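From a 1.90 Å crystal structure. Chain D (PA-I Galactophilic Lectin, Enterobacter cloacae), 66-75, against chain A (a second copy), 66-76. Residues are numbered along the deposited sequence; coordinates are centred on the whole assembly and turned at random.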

# COMPACT_ATOMS: atom_id res chain seq x y z
N ALA D 66 -18.57 3.14 -1.87
CA ALA D 66 -17.76 2.94 -3.07
C ALA D 66 -16.41 3.63 -2.94
O ALA D 66 -16.08 4.59 -3.64
CB ALA D 66 -18.52 3.44 -4.29
N LEU D 67 -15.60 3.10 -2.03
CA LEU D 67 -14.25 3.60 -1.77
C LEU D 67 -13.24 2.50 -2.08
O LEU D 67 -13.49 1.32 -1.81
CB LEU D 67 -14.08 4.06 -0.32
CG LEU D 67 -14.18 5.56 -0.05
CD1 LEU D 67 -14.18 5.79 1.46
CD2 LEU D 67 -13.04 6.32 -0.71
N THR D 68 -12.09 2.90 -2.62
CA THR D 68 -11.01 1.97 -2.90
C THR D 68 -9.68 2.57 -2.47
O THR D 68 -9.52 3.79 -2.38
CB THR D 68 -10.92 1.61 -4.39
OG1 THR D 68 -10.36 2.71 -5.12
CG2 THR D 68 -12.28 1.25 -4.96
N ALA D 69 -8.73 1.68 -2.21
CA ALA D 69 -7.31 1.98 -2.12
C ALA D 69 -6.63 1.24 -3.28
O ALA D 69 -7.31 0.48 -4.00
CB ALA D 69 -6.73 1.54 -0.79
N PRO D 70 -5.33 1.41 -3.50
CA PRO D 70 -4.68 0.62 -4.55
C PRO D 70 -4.90 -0.87 -4.35
O PRO D 70 -4.99 -1.61 -5.34
CB PRO D 70 -3.21 1.03 -4.43
CG PRO D 70 -3.26 2.43 -3.86
CD PRO D 70 -4.41 2.39 -2.89
N GLN D 71 -5.03 -1.32 -3.10
CA GLN D 71 -5.26 -2.71 -2.75
C GLN D 71 -6.72 -3.14 -2.91
O GLN D 71 -7.09 -4.22 -2.43
CB GLN D 71 -4.82 -2.96 -1.30
CG GLN D 71 -5.54 -2.09 -0.26
CD GLN D 71 -5.13 -2.40 1.18
OE1 GLN D 71 -4.01 -2.85 1.45
NE2 GLN D 71 -6.04 -2.14 2.12
N GLY D 72 -7.56 -2.35 -3.57
CA GLY D 72 -8.91 -2.75 -3.89
C GLY D 72 -9.94 -2.07 -3.00
O GLY D 72 -9.63 -1.23 -2.16
N ARG D 73 -11.20 -2.46 -3.21
CA ARG D 73 -12.30 -1.81 -2.53
C ARG D 73 -12.30 -2.13 -1.03
O ARG D 73 -11.75 -3.14 -0.58
CB ARG D 73 -13.64 -2.23 -3.14
CG ARG D 73 -14.19 -3.59 -2.71
CD ARG D 73 -15.62 -3.76 -3.24
NE ARG D 73 -16.15 -5.11 -3.12
CZ ARG D 73 -16.65 -5.63 -2.00
NH1 ARG D 73 -16.67 -4.92 -0.88
NH2 ARG D 73 -17.12 -6.87 -2.00
N ILE D 74 -12.95 -1.25 -0.27
CA ILE D 74 -13.08 -1.44 1.17
C ILE D 74 -14.08 -2.56 1.42
O ILE D 74 -14.98 -2.78 0.60
CB ILE D 74 -13.52 -0.15 1.87
CG1 ILE D 74 -14.85 0.35 1.33
CG2 ILE D 74 -12.45 0.93 1.72
CD1 ILE D 74 -15.54 1.34 2.26
N PRO D 75 -13.94 -3.32 2.50
CA PRO D 75 -15.02 -4.22 2.90
C PRO D 75 -16.26 -3.43 3.29
O PRO D 75 -16.18 -2.32 3.83
CB PRO D 75 -14.45 -4.97 4.11
CG PRO D 75 -12.97 -4.80 4.02
CD PRO D 75 -12.75 -3.46 3.36
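Chain A 66-76: ALTAPQGRIPR

Chain A presents to chain D the same element that chain D presents to it: a β-hairpin, in chain A with strands 67-69 and 72-73 joined by a type I turn from Ala A69 to Gly A72. Within the hairpin Ile A74 N bonds to Leu A67 O at 3.1 Å, Ala A69 N to Gly A72 O at 3.0 Å and Gly A72 N to Ala A69 O at 2.8 Å; chain D repeats the set to within 0.1 Å. The register is reciprocal. Leu D67 CA lies 8.1 Å from Ile A74 CA, Ile D74 CA 8.0 Å from Leu A67 CA, and Ala D69 CA 7.9 Å from Ala A69 CA, so one numbering rises as the other falls and the two hairpins are related by an approximate twofold. Separations near 8 Å, with no hydrogen bond between the stretches, identify packing through side chains rather than a continuous sheet. The 402 Å² buried is summed over both sides.

Direction follows from strand alternation: CA-to-CB points toward the partner at Leu A67, Ala A69, Leu D67 and Ala D69, and away at Thr A68 and Thr D68. Leu A67 has chi1 -102° and chi2 171°, the first between wells. In this conformation its CD1 reaches Ile D74 CB at 4.0 Å, Pro D75 CD at 4.1 Å and Pro D75 O at 3.5 Å. Leu D67, at -100° and 172°, makes the matching set more loosely, with its CD1 4.2 Å from Ile A74 CB and 3.8 Å from Pro A75 O. Ile D74 and Ile A74 both adopt p, t, and Ile D74 CG2 meets Ile A74 CG2 at 4.1 Å, an apolar contact between equivalent residues.

Gln A71 is p at chi1 (56°) and fully extended at chi2, which carries its amide across to the other turn: NE2 lies 3.6 Å from Ala D69 CB and OE1 4.1 Å from Pro D70 CD. Gln D71 answers with NE2 3.5 Å from Ala A69 CB and OE1 4.0 Å from Pro A70 CD. These are van der Waals contacts; the amides are hydrogen-bonded elsewhere in the structure, so they can pack here without being left unsatisfied.

Gly A72, at phi/psi 109/-172, has backbone angles at which a CB would jam against the carbonyl oxygen of Gln A71. Arg A73 stays out of reach of chain D; with chi1 p and the next two angles t, its NH1 donates to Ile A74 O at 3.2 Å. Arg A76 NH1 adds a weak bond to that same Ile A74 O at 3.3 Å.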

# COMPACT_ATOMS: atom_id res chain seq x y z
N ALA A 66 -15.27 2.99 10.56
CA ALA A 66 -14.03 2.85 11.33
C ALA A 66 -13.07 1.86 10.66
O ALA A 66 -12.65 0.87 11.25
CB ALA A 66 -14.36 2.43 12.76
N LEU A 67 -12.72 2.17 9.42
CA LEU A 67 -11.87 1.32 8.60
C LEU A 67 -10.55 2.01 8.28
O LEU A 67 -10.50 3.23 8.14
CB LEU A 67 -12.57 0.95 7.28
CG LEU A 67 -13.20 -0.43 7.15
CD1 LEU A 67 -14.01 -0.47 5.86
CD2 LEU A 67 -12.15 -1.53 7.18
N THR A 68 -9.50 1.20 8.15
CA THR A 68 -8.17 1.72 7.81
C THR A 68 -7.45 0.74 6.89
O THR A 68 -7.72 -0.46 6.90
CB THR A 68 -7.29 1.94 9.05
OG1 THR A 68 -6.80 0.67 9.52
CG2 THR A 68 -8.06 2.62 10.16
N ALA A 69 -6.53 1.27 6.09
CA ALA A 69 -5.50 0.53 5.38
C ALA A 69 -4.17 0.92 6.00
O ALA A 69 -4.10 1.78 6.88
CB ALA A 69 -5.55 0.86 3.89
N PRO A 70 -3.06 0.28 5.59
CA PRO A 70 -1.76 0.74 6.10
C PRO A 70 -1.58 2.24 5.95
O PRO A 70 -1.02 2.89 6.85
CB PRO A 70 -0.75 -0.06 5.27
CG PRO A 70 -1.49 -1.34 4.94
CD PRO A 70 -2.93 -0.91 4.72
N GLN A 71 -2.08 2.81 4.86
CA GLN A 71 -2.01 4.24 4.61
C GLN A 71 -2.97 5.06 5.48
O GLN A 71 -3.12 6.26 5.21
CB GLN A 71 -2.31 4.52 3.13
CG GLN A 71 -3.64 3.96 2.65
CD GLN A 71 -3.90 4.24 1.19
OE1 GLN A 71 -2.97 4.34 0.38
NE2 GLN A 71 -5.17 4.38 0.83
N GLY A 72 -3.63 4.53 6.50
CA GLY A 72 -4.43 5.33 7.40
C GLY A 72 -5.92 5.10 7.21
O GLY A 72 -6.37 4.21 6.47
N ARG A 73 -6.70 5.93 7.90
CA ARG A 73 -8.15 5.77 7.93
C ARG A 73 -8.77 6.24 6.62
O ARG A 73 -8.23 7.08 5.91
CB ARG A 73 -8.75 6.53 9.11
CG ARG A 73 -8.79 8.05 8.97
CD ARG A 73 -9.66 8.65 10.08
NE ARG A 73 -9.65 10.11 10.13
CZ ARG A 73 -10.30 10.90 9.28
NH1 ARG A 73 -10.99 10.38 8.28
NH2 ARG A 73 -10.25 12.21 9.43
N ILE A 74 -9.95 5.69 6.33
CA ILE A 74 -10.67 6.04 5.11
C ILE A 74 -11.23 7.45 5.25
O ILE A 74 -11.55 7.88 6.37
CB ILE A 74 -11.79 5.04 4.79
CG1 ILE A 74 -12.84 5.02 5.90
CG2 ILE A 74 -11.21 3.65 4.59
CD1 ILE A 74 -14.14 4.35 5.48
N PRO A 75 -11.36 8.20 4.16
CA PRO A 75 -12.12 9.46 4.23
C PRO A 75 -13.53 9.21 4.72
O PRO A 75 -14.14 8.17 4.43
CB PRO A 75 -12.10 9.96 2.78
CG PRO A 75 -10.90 9.33 2.17
CD PRO A 75 -10.74 7.99 2.84
N ARG A 76 -14.05 10.16 5.48
CA ARG A 76 -15.38 10.04 6.07
C ARG A 76 -16.36 10.92 5.31
O ARG A 76 -16.02 11.59 4.33
CB ARG A 76 -15.34 10.42 7.55
CG ARG A 76 -14.99 9.26 8.49
CD ARG A 76 -14.02 9.72 9.57
NE ARG A 76 -13.84 8.76 10.65
CZ ARG A 76 -13.21 7.60 10.53
NH1 ARG A 76 -12.70 7.22 9.36
NH2 ARG A 76 -13.09 6.80 11.59